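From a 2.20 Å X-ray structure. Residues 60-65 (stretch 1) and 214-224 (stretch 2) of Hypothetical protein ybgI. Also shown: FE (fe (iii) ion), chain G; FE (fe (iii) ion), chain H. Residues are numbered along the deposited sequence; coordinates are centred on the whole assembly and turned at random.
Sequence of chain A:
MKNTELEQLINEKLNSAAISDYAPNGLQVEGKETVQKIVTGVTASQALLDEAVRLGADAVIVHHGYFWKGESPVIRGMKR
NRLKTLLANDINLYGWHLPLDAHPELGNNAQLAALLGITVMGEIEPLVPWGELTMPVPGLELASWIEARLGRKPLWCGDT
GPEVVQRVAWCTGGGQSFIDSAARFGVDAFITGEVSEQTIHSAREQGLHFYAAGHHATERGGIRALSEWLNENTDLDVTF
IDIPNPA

Stretch 1 60-65: VIVHHG
Stretch 2, residues 214-224: GHHATERGGIR

How do the two backbones lie against each other? In stretch 1, Val 60 to Val 62 belong to a strand that begins earlier in the chain, with phi/psi of -128/132, -122/135 and -144/166, and the chain turns a corner at His 63 (-84/-35) before His 64 returns to extended angles (-119/100) and Gly 65 follows at -100/-133. Stretch 2 begins at Gly 214 (105/134), where any CB would be jammed against the preceding carbonyl and would meet Ala 217 CB. A weakly bonded helical segment, about His 215 to Thr 218, leads through Glu 219 (-121/35) and Arg 220 (-97/-31) into a helix that carries Ile 223 and Arg 224 onward. The backbones come nearest at His 63 and Ile 223, whose CA atoms are 6.4 Å apart, and no hydrogen bond crosses between the stretches.

What supports the part of stretch 2 that brings Glu 219 to the contact? Gly 214 O accepts two hydrogen bonds from Thr 218, from N at 3.2 Å and from OG1 at 2.8 Å, the latter reached with chi1 at 62° (p). Glu 219 N hydrogen-bonds to His 216 O at 3.1 Å, and Arg 224 N to Arg 220 O at 3.1 Å. The Arg 220 side chain (chi1 -75°, m) curls back so that its NE and NH2 donate to Ala 217 O at 3.1 and 2.9 Å, while its CA-to-CB bond points away from stretch 1.

Which side chains join the stretches, if not through hydrogen bonds? Two iron(III) ions do the work, and Glu 219 (chi1 -62°, m; chi2 -164°, t; chi3 -23°) bridges them with its carboxylate. The chain G ion takes Glu 219 OE1 at 2.3 Å, His 64 NE2 at 2.1 Å and His 215 NE2 at 2.3 Å. The chain H ion takes Glu 219 OE2 at 2.3 Å, His 63 NE2 at 2.5 Å and the oxygen of water 1 at 2.4 Å, with one further ligand from elsewhere in the structure. Imidazole nitrogen lone pairs and an anionic carboxylate are natural donors to such a cation.

How are the histidines posed for this? His 63 points toward stretch 2 with chi1 at 180° (t) and chi2 at 36°; its NE2 lies 3.1 Å from Glu 219 OE1, and both atoms bind metal. The CA-to-CB bonds of His 64 (chi1 -60°, m; chi2 106°) and His 215 (chi1 -167°, t; chi2 131°) run sideways, but their ends come nearer. Their rings meet rim to rim, centroids 5.2 Å apart and planes at 56°, with His 64 NE2 and His 215 NE2 3.4 Å apart on the shared ion.

What else packs between the stretches, away from the irons? Ile 223 (chi1 -172°, t; chi2 -80°, m) points toward the strand, and its CG1 rests 4.0 Å from Ile 61 O and 4.4 Å from Val 62 CA, a van der Waals contact with backbone.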

ATOM      1  N   VAL A  60      21.374 -34.392  -3.140  1.00 12.07           N
ATOM      2  CA  VAL A  60      21.134 -33.021  -2.720  1.00 13.06           C
ATOM      3  C   VAL A  60      22.247 -32.694  -1.761  1.00 12.19           C
ATOM      4  O   VAL A  60      22.574 -33.527  -0.904  1.00 13.68           O
ATOM      5  CB  VAL A  60      19.826 -32.869  -1.977  1.00 10.88           C
ATOM      6  CG1 VAL A  60      19.696 -31.446  -1.358  1.00 10.40           C
ATOM      7  CG2 VAL A  60      18.780 -33.044  -2.965  1.00 11.78           C
ATOM      8  N   ILE A  61      22.888 -31.534  -1.948  1.00 10.95           N
ATOM      9  CA  ILE A  61      23.944 -31.132  -1.030  1.00 10.50           C
ATOM     10  C   ILE A  61      23.557 -29.752  -0.431  1.00 10.87           C
ATOM     11  O   ILE A  61      23.096 -28.852  -1.163  1.00 11.07           O
ATOM     12  CB  ILE A  61      25.304 -31.060  -1.728  1.00  9.28           C
ATOM     13  CG1 ILE A  61      25.647 -32.407  -2.387  1.00  6.23           C
ATOM     14  CG2 ILE A  61      26.322 -30.654  -0.671  1.00  8.83           C
ATOM     15  CD1 ILE A  61      27.047 -32.497  -3.036  1.00  3.54           C
ATOM     16  N   VAL A  62      23.723 -29.594   0.888  1.00  9.78           N
ATOM     17  CA  VAL A  62      23.297 -28.393   1.577  1.00  9.53           C
ATOM     18  C   VAL A  62      24.192 -27.957   2.707  1.00 10.42           C
ATOM     19  O   VAL A  62      25.078 -28.713   3.088  1.00  9.21           O
ATOM     20  CB  VAL A  62      21.902 -28.588   2.240  1.00  9.76           C
ATOM     21  CG1 VAL A  62      20.823 -28.838   1.205  1.00  7.15           C
ATOM     22  CG2 VAL A  62      21.954 -29.699   3.213  1.00  8.45           C
ATOM     23  N   HIS A  63      24.012 -26.705   3.178  1.00  8.80           N
ATOM     24  CA  HIS A  63      24.763 -26.227   4.321  1.00  9.79           C
ATOM     25  C   HIS A  63      24.059 -26.676   5.612  1.00 10.45           C
ATOM     26  O   HIS A  63      24.738 -26.963   6.601  1.00  8.11           O
ATOM     27  CB  HIS A  63      24.862 -24.737   4.321  1.00 10.02           C
ATOM     28  CG  HIS A  63      25.640 -24.164   5.476  1.00 12.07           C
ATOM     29  ND1 HIS A  63      26.764 -24.773   6.019  1.00 10.45           N
ATOM     30  CD2 HIS A  63      25.442 -23.020   6.194  1.00 12.82           C
ATOM     31  CE1 HIS A  63      27.211 -24.029   7.027  1.00 12.95           C
ATOM     32  NE2 HIS A  63      26.423 -22.961   7.162  1.00 11.98           N
ATOM     33  N   HIS A  64      22.709 -26.720   5.589  1.00 11.13           N
ATOM     34  CA  HIS A  64      21.867 -27.134   6.728  1.00 12.74           C
ATOM     35  C   HIS A  64      21.003 -28.379   6.414  1.00 13.74           C
ATOM     36  O   HIS A  64      19.925 -28.306   5.787  1.00 13.13           O
ATOM     37  CB  HIS A  64      20.900 -26.028   7.134  1.00 14.10           C
ATOM     38  CG  HIS A  64      21.551 -24.753   7.545  1.00 13.73           C
ATOM     39  ND1 HIS A  64      21.552 -23.633   6.742  1.00 12.23           N
ATOM     40  CD2 HIS A  64      22.204 -24.409   8.682  1.00 14.98           C
ATOM     41  CE1 HIS A  64      22.165 -22.652   7.370  1.00 14.85           C
ATOM     42  NE2 HIS A  64      22.567 -23.092   8.547  1.00 15.93           N
ATOM     43  N   GLY A  65      21.458 -29.541   6.871  1.00 14.96           N
ATOM     44  CA  GLY A  65      20.713 -30.767   6.598  1.00 13.17           C
ATOM     45  C   GLY A  65      19.920 -31.116   7.814  1.00 14.10           C
ATOM     46  O   GLY A  65      19.313 -30.218   8.399  1.00 12.42           O
ATOM     47  N   GLY A 214      21.502 -10.934   7.364  1.00 12.90           N
ATOM     48  CA  GLY A 214      20.617 -12.018   6.963  1.00 13.30           C
ATOM     49  C   GLY A 214      21.247 -13.384   7.091  1.00 12.64           C
ATOM     50  O   GLY A 214      22.363 -13.582   6.648  1.00 15.87           O
ATOM     51  N   HIS A 215      20.544 -14.364   7.650  1.00 12.92           N
ATOM     52  CA  HIS A 215      21.144 -15.693   7.784  1.00 13.01           C
ATOM     53  C   HIS A 215      21.307 -16.396   6.447  1.00 13.70           C
ATOM     54  O   HIS A 215      22.427 -16.853   6.043  1.00 12.25           O
ATOM     55  CB  HIS A 215      20.316 -16.600   8.685  1.00 11.73           C
ATOM     56  CG  HIS A 215      21.058 -17.829   9.088  1.00 10.23           C
ATOM     57  ND1 HIS A 215      21.149 -18.263  10.400  1.00 12.69           N
ATOM     58  CD2 HIS A 215      21.694 -18.759   8.344  1.00  9.74           C
ATOM     59  CE1 HIS A 215      21.788 -19.422  10.444  1.00 10.66           C
ATOM     60  NE2 HIS A 215      22.134 -19.741   9.206  1.00 11.00           N
ATOM     61  N   HIS A 216      20.170 -16.585   5.790  1.00 12.33           N
ATOM     62  CA  HIS A 216      20.212 -17.179   4.436  1.00 12.81           C
ATOM     63  C   HIS A 216      21.060 -16.337   3.429  1.00 13.63           C
ATOM     64  O   HIS A 216      21.853 -16.898   2.626  1.00 15.40           O
ATOM     65  CB  HIS A 216      18.821 -17.261   3.873  1.00 10.89           C
ATOM     66  CG  HIS A 216      18.795 -17.752   2.467  1.00  9.64           C
ATOM     67  ND1 HIS A 216      18.626 -19.095   2.145  1.00  8.14           N
ATOM     68  CD2 HIS A 216      18.869 -17.076   1.292  1.00  8.36           C
ATOM     69  CE1 HIS A 216      18.593 -19.219   0.826  1.00  7.82           C
ATOM     70  NE2 HIS A 216      18.735 -18.012   0.285  1.00 10.13           N
ATOM     71  N   ALA A 217      20.861 -15.015   3.452  1.00 11.78           N
ATOM     72  CA  ALA A 217      21.568 -14.085   2.593  1.00 12.62           C
ATOM     73  C   ALA A 217      23.107 -14.251   2.666  1.00 13.32           C
ATOM     74  O   ALA A 217      23.789 -14.218   1.645  1.00 15.73           O
ATOM     75  CB  ALA A 217      21.136 -12.623   2.975  1.00 12.43           C
ATOM     76  N   THR A 218      23.645 -14.515   3.851  1.00 11.31           N
ATOM     77  CA  THR A 218      25.066 -14.682   4.019  1.00 11.19           C
ATOM     78  C   THR A 218      25.632 -16.098   3.866  1.00 12.29           C
ATOM     79  O   THR A 218      26.895 -16.272   3.844  1.00 10.79           O
ATOM     80  CB  THR A 218      25.524 -14.086   5.380  1.00 11.00           C
ATOM     81  OG1 THR A 218      24.873 -14.790   6.471  1.00 11.76           O
ATOM     82  CG2 THR A 218      25.125 -12.538   5.442  1.00  9.72           C
ATOM     83  N   GLU A 219      24.748 -17.100   3.682  1.00 12.71           N
ATOM     84  CA  GLU A 219      25.224 -18.475   3.563  1.00 14.10           C
ATOM     85  C   GLU A 219      24.850 -19.149   2.243  1.00 14.52           C
ATOM     86  O   GLU A 219      24.508 -20.367   2.163  1.00 13.15           O
ATOM     87  CB  GLU A 219      24.800 -19.302   4.794  1.00 13.28           C
ATOM     88  CG  GLU A 219      25.466 -18.671   6.025  1.00 13.37           C
ATOM     89  CD  GLU A 219      25.455 -19.573   7.210  1.00 13.58           C
ATOM     90  OE1 GLU A 219      24.565 -20.485   7.231  1.00 14.98           O
ATOM     91  OE2 GLU A 219      26.312 -19.376   8.110  1.00 13.59           O
ATOM     92  N   ARG A 220      24.863 -18.305   1.211  1.00 11.83           N
ATOM     93  CA  ARG A 220      24.692 -18.819  -0.104  1.00 11.54           C
ATOM     94  C   ARG A 220      26.169 -18.940  -0.607  1.00 12.07           C
ATOM     95  O   ARG A 220      26.504 -19.849  -1.359  1.00 11.41           O
ATOM     96  CB  ARG A 220      23.942 -17.822  -0.950  1.00 10.05           C
ATOM     97  CG  ARG A 220      22.488 -17.743  -0.674  1.00  9.62           C
ATOM     98  CD  ARG A 220      21.952 -16.564  -1.473  1.00 12.46           C
ATOM     99  NE  ARG A 220      22.444 -15.292  -0.891  1.00 14.35           N
ATOM    100  CZ  ARG A 220      22.041 -14.087  -1.296  1.00 15.53           C
ATOM    101  NH1 ARG A 220      21.156 -13.969  -2.284  1.00 14.05           N
ATOM    102  NH2 ARG A 220      22.499 -13.011  -0.693  1.00 14.64           N
ATOM    103  N   GLY A 221      27.070 -18.067  -0.149  1.00 12.02           N
ATOM    104  CA  GLY A 221      28.416 -18.147  -0.732  1.00 12.22           C
ATOM    105  C   GLY A 221      29.097 -19.506  -0.829  1.00 11.53           C
ATOM    106  O   GLY A 221      29.528 -19.906  -1.909  1.00 11.61           O
ATOM    107  N   GLY A 222      29.199 -20.199   0.311  1.00 12.34           N
ATOM    108  CA  GLY A 222      29.863 -21.509   0.429  1.00 11.80           C
ATOM    109  C   GLY A 222      29.339 -22.659  -0.401  1.00 11.46           C
ATOM    110  O   GLY A 222      30.072 -23.287  -1.176  1.00 10.86           O
ATOM    111  N   ILE A 223      28.062 -22.959  -0.239  1.00 13.36           N
ATOM    112  CA  ILE A 223      27.489 -24.072  -0.995  1.00 14.81           C
ATOM    113  C   ILE A 223      27.529 -23.746  -2.490  1.00 14.50           C
ATOM    114  O   ILE A 223      27.670 -24.639  -3.343  1.00 14.38           O
ATOM    115  CB  ILE A 223      26.042 -24.364  -0.474  1.00 15.65           C
ATOM    116  CG1 ILE A 223      25.496 -25.611  -1.092  1.00 14.60           C
ATOM    117  CG2 ILE A 223      25.159 -23.171  -0.719  1.00 15.50           C
ATOM    118  CD1 ILE A 223      24.994 -25.285  -2.476  1.00 18.43           C
ATOM    119  N   ARG A 224      27.394 -22.458  -2.818  1.00 16.08           N
ATOM    120  CA  ARG A 224      27.495 -22.051  -4.205  1.00 15.49           C
ATOM    121  C   ARG A 224      28.936 -22.292  -4.643  1.00 15.02           C
ATOM    122  O   ARG A 224      29.195 -22.956  -5.640  1.00 15.04           O
ATOM    123  CB  ARG A 224      27.106 -20.549  -4.413  1.00 14.66           C
ATOM    124  CG  ARG A 224      27.105 -20.155  -5.983  1.00 14.42           C
ATOM    125  CD  ARG A 224      26.304 -18.814  -6.271  1.00 18.31           C
ATOM    126  NE  ARG A 224      26.728 -17.866  -5.285  1.00 19.66           N
ATOM    127  CZ  ARG A 224      25.990 -17.016  -4.605  1.00 17.89           C
ATOM    128  NH1 ARG A 224      24.680 -16.935  -4.794  1.00 15.07           N
ATOM    129  NH2 ARG A 224      26.646 -16.271  -3.694  1.00 17.99           N
TER
HETATM  130 FE    FE G 301      23.688 -21.379   9.155  1.00 30.80          FE
HETATM  131 FE    FE H 302      26.853 -21.372   9.085  1.00 25.37          FE
HETATM  132  O   HOH W   1      27.771 -20.050  10.829  1.00 20.34           O